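Local coordinates for putative streptothricin acetyltransferase (Bacillus anthracis, PDB 3PP9), which probably transfers the acetyl group of acetyl coenzyme A to streptothricin, as a putative resistance enzyme of the GNAT acetyltransferase family, at the interface of chains A and B. Coordinates in Å, arbitrary orientation; residue numbers count along the deposited sequence, not the author numbering. Chains: chain A/B, Putative streptothricin acetyltransferase.

The interface of chains A and B. Residues chain A 34-36, 162, 164; chain B 36, 41, 43, 162.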
ATOM      1  N   LEU A  34      13.512  10.518  -7.936  1.00 21.51           N
ATOM      2  CA  LEU A  34      12.254  10.752  -8.641  1.00 20.59           C
ATOM      3  C   LEU A  34      11.837  12.181  -8.914  1.00 21.43           C
ATOM      4  O   LEU A  34      12.187  13.113  -8.181  1.00 21.49           O
ATOM      5  CB  LEU A  34      11.143  10.072  -7.823  1.00 20.07           C
ATOM      6  CG  LEU A  34      11.335   8.578  -7.563  1.00 23.05           C
ATOM      7  CD1 LEU A  34      10.291   8.087  -6.600  1.00 27.51           C
ATOM      8  CD2 LEU A  34      11.301   7.777  -8.840  1.00 24.43           C
ATOM      9  N   SER A  35      11.112  12.346 -10.020  1.00 21.01           N
ATOM     10  CA  SER A  35      10.569  13.640 -10.403  1.00 22.93           C
ATOM     11  C   SER A  35       9.198  13.398 -11.027  1.00 23.01           C
ATOM     12  O   SER A  35       8.882  12.281 -11.462  1.00 21.49           O
ATOM     13  CB  SER A  35      11.478  14.397 -11.370  1.00 23.74           C
ATOM     14  OG  SER A  35      11.661  13.673 -12.571  1.00 29.04           O
ATOM     15  N   LEU A  36       8.373  14.443 -11.038  0.50 23.69           N
ATOM     16  CA  LEU A  36       7.016  14.363 -11.573  0.50 25.43           C
ATOM     17  C   LEU A  36       6.817  15.420 -12.647  0.50 27.84           C
ATOM     18  O   LEU A  36       6.836  16.622 -12.360  0.50 28.35           O
ATOM     19  CB  LEU A  36       5.997  14.585 -10.449  0.50 24.58           C
ATOM     20  CG  LEU A  36       4.518  14.529 -10.836  0.50 24.60           C
ATOM     21  CD1 LEU A  36       4.205  13.184 -11.449  0.50 20.54           C
ATOM     22  CD2 LEU A  36       3.603  14.786  -9.639  0.50 23.71           C
ATOM     23  N   PHE A 162       4.889   6.615  -5.695  1.00 14.01           N
ATOM     24  CA  PHE A 162       6.045   6.517  -4.810  1.00 14.52           C
ATOM     25  C   PHE A 162       5.660   7.054  -3.446  1.00 14.56           C
ATOM     26  O   PHE A 162       4.631   7.726  -3.297  1.00 16.26           O
ATOM     27  CB  PHE A 162       7.319   7.162  -5.402  1.00 15.79           C
ATOM     28  CG  PHE A 162       7.174   8.575  -5.883  1.00 23.13           C
ATOM     29  CD1 PHE A 162       7.206   9.636  -4.998  1.00 27.98           C
ATOM     30  CD2 PHE A 162       7.154   8.842  -7.248  1.00 27.00           C
ATOM     31  CE1 PHE A 162       7.129  10.951  -5.474  1.00 32.10           C
ATOM     32  CE2 PHE A 162       7.080  10.144  -7.729  1.00 29.54           C
ATOM     33  CZ  PHE A 162       7.064  11.191  -6.842  1.00 30.53           C
ATOM     34  N   PHE A 164       7.649   8.675   0.110  1.00 14.26           N
ATOM     35  CA  PHE A 164       8.837   9.123   0.838  1.00 14.76           C
ATOM     36  C   PHE A 164       8.815   8.913   2.342  1.00 16.41           C
ATOM     37  O   PHE A 164       9.870   9.057   2.983  1.00 18.34           O
ATOM     38  CB  PHE A 164       9.042  10.644   0.681  1.00 16.23           C
ATOM     39  CG  PHE A 164       9.210  11.110  -0.731  1.00 18.47           C
ATOM     40  CD1 PHE A 164      10.290  10.694  -1.485  1.00 20.79           C
ATOM     41  CD2 PHE A 164       8.356  12.061  -1.260  1.00 24.03           C
ATOM     42  CE1 PHE A 164      10.471  11.151  -2.795  1.00 22.66           C
ATOM     43  CE2 PHE A 164       8.536  12.535  -2.563  1.00 25.28           C
ATOM     44  CZ  PHE A 164       9.608  12.067  -3.326  1.00 24.37           C
TER
ATOM     45  N   LEU B  36       5.477  17.894  -7.095  0.50 23.69           N
ATOM     46  CA  LEU B  36       6.628  17.491  -6.291  0.50 25.43           C
ATOM     47  C   LEU B  36       7.727  18.536  -6.394  0.50 27.84           C
ATOM     48  O   LEU B  36       8.308  18.735  -7.467  0.50 28.35           O
ATOM     49  CB  LEU B  36       7.163  16.142  -6.782  0.50 24.58           C
ATOM     50  CG  LEU B  36       8.372  15.567  -6.042  0.50 24.60           C
ATOM     51  CD1 LEU B  36       8.036  15.396  -4.578  0.50 20.54           C
ATOM     52  CD2 LEU B  36       8.826  14.234  -6.634  0.50 23.71           C
ATOM     53  N   ARG B  41      11.780  17.071  -0.968  0.50 36.49           N
ATOM     54  CA  ARG B  41      10.817  16.126  -1.552  0.50 35.65           C
ATOM     55  C   ARG B  41       9.383  16.424  -1.096  0.50 34.47           C
ATOM     56  O   ARG B  41       8.570  15.514  -0.896  0.50 33.94           O
ATOM     57  CB  ARG B  41      11.218  14.697  -1.161  0.50 35.60           C
ATOM     58  CG  ARG B  41      12.692  14.393  -1.465  0.50 36.01           C
ATOM     59  CD  ARG B  41      13.134  12.969  -1.119  0.50 36.00           C
ATOM     60  NE  ARG B  41      12.835  12.586   0.258  0.50 34.25           N
ATOM     61  CZ  ARG B  41      13.232  11.445   0.815  0.50 33.73           C
ATOM     62  NH1 ARG B  41      12.912  11.169   2.071  0.50 33.67           N
ATOM     63  NH2 ARG B  41      13.955  10.579   0.120  0.50 33.76           N
ATOM     64  N   ILE B  43       5.681  17.252  -1.269  1.00 29.84           N
ATOM     65  CA  ILE B  43       4.579  17.045  -2.179  1.00 28.83           C
ATOM     66  C   ILE B  43       3.603  18.160  -1.880  1.00 29.11           C
ATOM     67  O   ILE B  43       3.173  18.340  -0.735  1.00 30.36           O
ATOM     68  CB  ILE B  43       3.906  15.689  -1.972  1.00 27.84           C
ATOM     69  CG1 ILE B  43       4.879  14.570  -2.353  1.00 28.30           C
ATOM     70  CG2 ILE B  43       2.634  15.603  -2.822  1.00 27.01           C
ATOM     71  CD1 ILE B  43       4.376  13.173  -2.027  1.00 27.16           C
ATOM     72  N   PHE B 162       1.918   9.278  -3.217  1.00 14.01           N
ATOM     73  CA  PHE B 162       0.705   9.243  -4.028  1.00 14.52           C
ATOM     74  C   PHE B 162       0.865   8.181  -5.098  1.00 14.56           C
ATOM     75  O   PHE B 162       1.979   7.706  -5.357  1.00 16.26           O
ATOM     76  CB  PHE B 162       0.302  10.631  -4.576  1.00 15.79           C
ATOM     77  CG  PHE B 162       1.374  11.382  -5.308  1.00 23.13           C
ATOM     78  CD1 PHE B 162       1.673  11.093  -6.626  1.00 27.98           C
ATOM     79  CD2 PHE B 162       1.980  12.482  -4.710  1.00 27.00           C
ATOM     80  CE1 PHE B 162       2.635  11.846  -7.310  1.00 32.10           C
ATOM     81  CE2 PHE B 162       2.934  13.236  -5.382  1.00 29.54           C
ATOM     82  CZ  PHE B 162       3.261  12.914  -6.675  1.00 30.53           C
TER
HETATM   83  O   HOH W   1       9.287  16.963  -9.881  1.00 16.48           O
HETATM   84  O   HOH W   2       5.858  18.395  -9.947  1.00 16.48           O
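Strands 158-163 of two GNAT-family subunits meet in an antiparallel bridge at A:Phe162 and B:Phe162, on the two-fold axis of the A-B pair; the deposited assembly is this dimer, although the structure alone does not show that it forms in solution. A:Phe162 N donates to B:Phe162 O at 3.1 Å, and B:Phe162 N donates to A:Phe162 O in return. Both phenylalanines place CG between the backbone N and the carbonyl carbon (chi1 52°), and the two rings run alongside each other in the same direction, with A:Phe162 CZ 4.2 Å from B:Phe162 CZ. The rings thereby reach strand 25-36 of the opposite chain: A:Phe162 CZ meets the CD2 methyl of B:Leu36 tip to tip at 3.5 Å, and the symmetry twin repeats this. A:Leu34 CB lies over the rim of one face of A:Phe162, a contact within chain A that backs the ring. The other branch of B:Leu36, CD1, touches A:Phe164 CE2 at 3.5 Å, and its two methyls thus bridge two aromatic rings of chain A. B:Arg41 covers one face of A:Phe164: its CB sits over the ring centre, 3.7 Å from the centroid, in a CH-pi contact. With a turn about CG-CD (chi3 -53°), B:Arg41 CD passes CE1 of A:Phe164 and B:Arg41 NE lies beside CD1, so that the guanidinium extends beyond the ring's edge, with A:Phe164 CD1 under the outer part of one of its faces and the planes 23° apart. Two waters join the 25-36 strands; water 1 lies 2.9 Å from A:Leu36 N, nearly straight at the hydrogen, and 3.2 Å from B:Leu36 O, while water 2 makes the reciprocal link.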